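Local coordinates for protein thiol-activated cytolysin (Desulfobulbus propionicus, PDB 6NAL) that probably forms pores in membranes as a toxin of the cholesterol-dependent cytolysin family, whose soluble monomers assemble into rings, at residues A92-L104 / S199-A213. Numbering follows the deposited sequence.
Sequences AVDKDRVNITVDL and SVSAERPAKPADIFA
Val93 meets the Phe212 ring at its edge, with CG2 near the ring plane and 3.6 Å from CE1. Asp94 O lies at the same ring's edge. One face of the ring carries CG2 of the preceding Ile211, centred over it. The Asn99 amide and the Glu203 carboxylate form a second flat pair. Their side chains run side by side and point the same way, with planes 42° apart. Asn99 OD1 and Glu203 OE2, 3.3 Å apart, are both acceptors, so they do not bond. Lys113 NZ gives Asn99 OD1 a weak hydrogen bond.

Strands 98-103 and 199-202 pair antiparallel. Thr101 and Ser201 exchange two backbone bonds, with Ser201 N 2.9 Å from Thr101 O. Glu203 N continues the pairing to Asn99 O at 3.1 Å. Ile100, Val102, Val200 and Ala202 share one sheet face. With chi1 at -60°, Ile100 points CG2 opposite the backbone N, where it reaches Val200 CG1 at 3.6 Å. Ile100 CD1 rests on Ala202 CB. Thr101, Ser201, Asp103 and Ser199 line the other face.

Beyond the Asn99-Glu203 end of the strands the two segments separate, and their backbones bridge again at Lys95 and Phe212. Asp96 N binds Ile211 O at 2.9 Å, and Ala213 N binds Asp94 O at 3.1 Å. Thr216 OG1 also bonds Asp94 O, so this carbonyl takes two partners. Arg4 NH2, in helix 2-12, forms a salt bridge with Asp96 OD2 and a hydrogen bond with Phe212 O. Lys95 NZ bonds Pro116 O.

Strand 98-103 lies between strand 110-114 and the end of strand 187-202. One face is apolar and the other polar, and the backbone bonds fix the register. The Asn99 and Glu203 oxygens probably make this edge electronegative, which would suit the Lys113 ammonium near Asn99 OD1.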
loop_
_atom_site.group_PDB
_atom_site.type_symbol
_atom_site.label_atom_id
_atom_site.label_comp_id
_atom_site.label_asym_id
_atom_site.label_seq_id
_atom_site.Cartn_x
_atom_site.Cartn_y
_atom_site.Cartn_z
ATOM N N ALA A 92 -26.752 -47.179 3.348
ATOM C CA ALA A 92 -27.273 -48.253 2.496
ATOM C C ALA A 92 -28.394 -48.994 3.221
ATOM O O ALA A 92 -28.165 -49.915 4.019
ATOM C CB ALA A 92 -26.151 -49.200 2.083
ATOM N N VAL A 93 -29.628 -48.574 2.946
ATOM C CA VAL A 93 -30.817 -49.281 3.411
ATOM C C VAL A 93 -31.859 -49.290 2.296
ATOM O O VAL A 93 -31.728 -48.611 1.275
ATOM C CB VAL A 93 -31.404 -48.666 4.702
ATOM C CG1 VAL A 93 -30.494 -48.946 5.888
ATOM C CG2 VAL A 93 -31.617 -47.179 4.567
ATOM N N ASP A 94 -32.904 -50.074 2.498
ATOM C CA ASP A 94 -33.950 -50.187 1.491
ATOM C C ASP A 94 -34.894 -49.010 1.623
ATOM O O ASP A 94 -35.238 -48.594 2.736
ATOM C CB ASP A 94 -34.701 -51.507 1.662
ATOM C CG ASP A 94 -33.800 -52.709 1.445
ATOM O OD1 ASP A 94 -33.028 -52.667 0.458
ATOM O OD2 ASP A 94 -33.853 -53.678 2.243
ATOM N N LYS A 95 -35.341 -48.496 0.490
ATOM C CA LYS A 95 -36.139 -47.285 0.501
ATOM C C LYS A 95 -37.454 -47.457 -0.248
ATOM O O LYS A 95 -37.629 -48.378 -1.042
ATOM C CB LYS A 95 -35.339 -46.126 -0.101
ATOM C CG LYS A 95 -34.107 -45.725 0.716
ATOM C CD LYS A 95 -33.297 -44.676 0.010
ATOM C CE LYS A 95 -32.143 -45.276 -0.756
ATOM N NZ LYS A 95 -31.329 -44.140 -1.277
ATOM N N ASP A 96 -38.389 -46.564 0.055
ATOM C CA ASP A 96 -39.644 -46.443 -0.670
ATOM C C ASP A 96 -39.548 -45.316 -1.704
ATOM O O ASP A 96 -38.495 -44.685 -1.856
ATOM C CB ASP A 96 -40.801 -46.203 0.303
ATOM C CG ASP A 96 -42.149 -46.780 -0.206
ATOM O OD1 ASP A 96 -42.231 -47.303 -1.350
ATOM O OD2 ASP A 96 -43.145 -46.694 0.547
ATOM N N ARG A 97 -40.671 -45.031 -2.382
ATOM C CA ARG A 97 -40.685 -44.195 -3.578
ATOM C C ARG A 97 -40.576 -42.714 -3.234
ATOM O O ARG A 97 -41.061 -42.254 -2.199
ATOM C CB ARG A 97 -41.960 -44.439 -4.401
ATOM C CG ARG A 97 -42.190 -45.900 -4.883
ATOM C CD ARG A 97 -43.103 -46.031 -6.137
ATOM N NE ARG A 97 -44.242 -45.100 -6.193
ATOM C CZ ARG A 97 -45.222 -45.013 -5.281
ATOM N NH1 ARG A 97 -45.226 -45.805 -4.206
ATOM N NH2 ARG A 97 -46.207 -44.124 -5.442
ATOM N N VAL A 98 -39.958 -41.965 -4.142
ATOM C CA VAL A 98 -39.715 -40.537 -3.973
ATOM C C VAL A 98 -39.964 -39.830 -5.294
ATOM O O VAL A 98 -39.666 -40.365 -6.365
ATOM C CB VAL A 98 -38.268 -40.257 -3.511
ATOM C CG1 VAL A 98 -37.898 -38.789 -3.741
ATOM C CG2 VAL A 98 -38.085 -40.604 -2.078
ATOM N N ASN A 99 -40.471 -38.602 -5.218
ATOM C CA ASN A 99 -40.672 -37.810 -6.425
ATOM C C ASN A 99 -39.366 -37.152 -6.853
ATOM O O ASN A 99 -38.758 -36.393 -6.090
ATOM C CB ASN A 99 -41.753 -36.758 -6.224
ATOM C CG ASN A 99 -43.116 -37.248 -6.670
ATOM O OD1 ASN A 99 -43.835 -37.868 -5.893
ATOM N ND2 ASN A 99 -43.469 -36.991 -7.934
ATOM N N ILE A 100 -38.945 -37.467 -8.074
ATOM C CA ILE A 100 -37.732 -36.959 -8.692
ATOM C C ILE A 100 -38.176 -36.025 -9.804
ATOM O O ILE A 100 -39.051 -36.380 -10.599
ATOM C CB ILE A 100 -36.881 -38.106 -9.253
ATOM C CG1 ILE A 100 -36.482 -39.079 -8.136
ATOM C CG2 ILE A 100 -35.665 -37.573 -9.994
ATOM C CD1 ILE A 100 -35.478 -38.524 -7.179
ATOM N N THR A 101 -37.616 -34.824 -9.842
ATOM C CA THR A 101 -38.032 -33.812 -10.810
ATOM C C THR A 101 -36.811 -33.329 -11.581
ATOM O O THR A 101 -35.801 -32.963 -10.982
ATOM C CB THR A 101 -38.720 -32.639 -10.094
ATOM O OG1 THR A 101 -39.895 -33.127 -9.427
ATOM C CG2 THR A 101 -39.058 -31.515 -11.053
ATOM N N VAL A 102 -36.894 -33.403 -12.902
ATOM C CA VAL A 102 -35.863 -32.915 -13.799
ATOM C C VAL A 102 -36.267 -31.527 -14.241
ATOM O O VAL A 102 -37.345 -31.353 -14.799
ATOM C CB VAL A 102 -35.705 -33.811 -15.033
ATOM C CG1 VAL A 102 -34.629 -33.282 -15.907
ATOM C CG2 VAL A 102 -35.463 -35.232 -14.612
ATOM N N ASP A 103 -35.395 -30.561 -14.045
ATOM C CA ASP A 103 -35.669 -29.194 -14.450
ATOM C C ASP A 103 -34.843 -28.895 -15.688
ATOM O O ASP A 103 -33.634 -28.654 -15.582
ATOM C CB ASP A 103 -35.336 -28.206 -13.346
ATOM C CG ASP A 103 -35.333 -26.770 -13.860
ATOM O OD1 ASP A 103 -36.248 -26.448 -14.675
ATOM O OD2 ASP A 103 -34.408 -25.985 -13.483
ATOM N N LEU A 104 -35.497 -28.946 -16.884
ATOM C CA LEU A 104 -34.723 -28.503 -18.028
ATOM C C LEU A 104 -35.191 -27.136 -18.488
ATOM O O LEU A 104 -36.392 -26.890 -18.548
ATOM C CB LEU A 104 -34.788 -29.424 -19.231
ATOM C CG LEU A 104 -34.458 -30.847 -18.870
ATOM C CD1 LEU A 104 -35.798 -31.553 -18.709
ATOM C CD2 LEU A 104 -33.654 -31.499 -19.942
ATOM N N SER A 199 -30.764 -29.353 -13.945
ATOM C CA SER A 199 -30.756 -29.799 -12.562
ATOM C C SER A 199 -31.782 -30.911 -12.325
ATOM O O SER A 199 -32.755 -31.064 -13.063
ATOM C CB SER A 199 -31.040 -28.636 -11.609
ATOM O OG SER A 199 -29.988 -27.699 -11.633
ATOM N N VAL A 200 -31.541 -31.693 -11.267
ATOM C CA VAL A 200 -32.459 -32.729 -10.826
ATOM C C VAL A 200 -32.608 -32.648 -9.316
ATOM O O VAL A 200 -31.616 -32.762 -8.580
ATOM C CB VAL A 200 -32.014 -34.142 -11.228
ATOM C CG1 VAL A 200 -33.079 -35.112 -10.745
ATOM C CG2 VAL A 200 -31.759 -34.272 -12.728
ATOM N N SER A 201 -33.849 -32.503 -8.850
ATOM C CA SER A 201 -34.158 -32.359 -7.441
ATOM C C SER A 201 -35.006 -33.544 -6.994
ATOM O O SER A 201 -35.506 -34.330 -7.810
ATOM C CB SER A 201 -34.869 -31.024 -7.200
ATOM O OG SER A 201 -36.115 -31.004 -7.870
ATOM N N ALA A 202 -35.150 -33.677 -5.685
ATOM C CA ALA A 202 -35.943 -34.751 -5.105
ATOM C C ALA A 202 -36.645 -34.211 -3.873
ATOM O O ALA A 202 -36.040 -33.466 -3.102
ATOM C CB ALA A 202 -35.058 -35.946 -4.764
ATOM N N GLU A 203 -37.930 -34.535 -3.718
ATOM C CA GLU A 203 -38.735 -34.016 -2.614
ATOM C C GLU A 203 -38.604 -34.934 -1.404
ATOM O O GLU A 203 -38.739 -36.151 -1.518
ATOM C CB GLU A 203 -40.200 -33.869 -3.039
ATOM C CG GLU A 203 -41.111 -35.061 -2.742
ATOM C CD GLU A 203 -42.514 -34.938 -3.373
ATOM O OE1 GLU A 203 -42.814 -33.885 -3.997
ATOM O OE2 GLU A 203 -43.304 -35.912 -3.250
ATOM N N ARG A 204 -38.246 -34.381 -0.309
ATOM C CA ARG A 204 -38.168 -35.156 0.911
ATOM C C ARG A 204 -39.576 -35.380 1.427
ATOM O O ARG A 204 -40.418 -34.479 1.318
ATOM C CB ARG A 204 -37.348 -34.433 1.957
ATOM C CG ARG A 204 -37.087 -35.217 3.239
ATOM C CD ARG A 204 -36.466 -34.264 4.334
ATOM N NE ARG A 204 -37.434 -33.192 4.611
ATOM C CZ ARG A 204 -38.113 -33.026 5.745
ATOM N NH1 ARG A 204 -37.920 -33.834 6.779
ATOM N NH2 ARG A 204 -38.975 -32.022 5.853
ATOM N N PRO A 205 -39.878 -36.580 1.919
ATOM C CA PRO A 205 -41.237 -36.846 2.385
ATOM C C PRO A 205 -41.548 -36.023 3.616
ATOM O O PRO A 205 -40.672 -35.766 4.452
ATOM C CB PRO A 205 -41.232 -38.348 2.704
ATOM C CG PRO A 205 -40.035 -38.897 1.994
ATOM C CD PRO A 205 -39.024 -37.783 1.962
ATOM N N ALA A 206 -42.814 -35.590 3.698
ATOM C CA ALA A 206 -43.329 -34.839 4.837
ATOM C C ALA A 206 -42.865 -35.470 6.139
ATOM O O ALA A 206 -42.030 -34.895 6.837
ATOM C CB ALA A 206 -44.851 -34.771 4.797
ATOM N N LYS A 207 -43.385 -36.639 6.483
ATOM C CA LYS A 207 -42.820 -37.391 7.602
ATOM C C LYS A 207 -41.594 -38.156 7.102
ATOM O O LYS A 207 -41.697 -38.906 6.124
ATOM C CB LYS A 207 -43.855 -38.336 8.238
ATOM C CG LYS A 207 -44.380 -37.822 9.634
ATOM C CD LYS A 207 -43.617 -38.399 10.860
ATOM C CE LYS A 207 -44.159 -37.879 12.215
ATOM N NZ LYS A 207 -43.677 -36.496 12.591
ATOM N N PRO A 208 -40.436 -37.984 7.728
ATOM C CA PRO A 208 -39.187 -38.448 7.104
ATOM C C PRO A 208 -39.112 -39.946 6.920
ATOM O O PRO A 208 -38.519 -40.408 5.937
ATOM C CB PRO A 208 -38.107 -37.964 8.087
ATOM C CG PRO A 208 -38.785 -36.966 8.979
ATOM C CD PRO A 208 -40.218 -37.372 9.041
ATOM N N ALA A 209 -39.665 -40.716 7.861
ATOM C CA ALA A 209 -39.564 -42.171 7.800
ATOM C C ALA A 209 -40.133 -42.727 6.503
ATOM O O ALA A 209 -39.726 -43.815 6.062
ATOM C CB ALA A 209 -40.282 -42.798 8.994
ATOM N N ASP A 210 -41.043 -41.995 5.864
ATOM C CA ASP A 210 -41.623 -42.444 4.591
ATOM C C ASP A 210 -40.589 -42.719 3.490
ATOM O O ASP A 210 -40.919 -43.369 2.493
ATOM C CB ASP A 210 -42.629 -41.416 4.031
ATOM C CG ASP A 210 -43.813 -41.134 4.980
ATOM O OD1 ASP A 210 -43.790 -41.573 6.165
ATOM O OD2 ASP A 210 -44.770 -40.458 4.526
ATOM N N ILE A 211 -39.362 -42.210 3.617
ATOM C CA ILE A 211 -38.311 -42.553 2.665
ATOM C C ILE A 211 -37.880 -44.005 2.784
ATOM O O ILE A 211 -37.332 -44.561 1.816
ATOM C CB ILE A 211 -37.096 -41.628 2.855
ATOM C CG1 ILE A 211 -36.063 -41.822 1.754
ATOM C CG2 ILE A 211 -36.400 -41.857 4.223
ATOM C CD1 ILE A 211 -36.297 -40.976 0.545
ATOM N N PHE A 212 -38.107 -44.641 3.933
ATOM C CA PHE A 212 -37.652 -46.012 4.095
ATOM C C PHE A 212 -38.737 -47.025 3.713
ATOM O O PHE A 212 -39.940 -46.778 3.836
ATOM C CB PHE A 212 -37.183 -46.211 5.528
ATOM C CG PHE A 212 -36.077 -45.269 5.927
ATOM C CD1 PHE A 212 -34.815 -45.403 5.383
ATOM C CD2 PHE A 212 -36.315 -44.236 6.826
ATOM C CE1 PHE A 212 -33.782 -44.535 5.755
ATOM C CE2 PHE A 212 -35.301 -43.352 7.210
ATOM C CZ PHE A 212 -34.023 -43.512 6.690
ATOM N N ALA A 213 -38.294 -48.155 3.182
ATOM C CA ALA A 213 -39.195 -49.299 3.034
ATOM C C ALA A 213 -39.743 -49.736 4.393
ATOM O O ALA A 213 -39.100 -49.573 5.445
ATOM C CB ALA A 213 -38.464 -50.467 2.364
#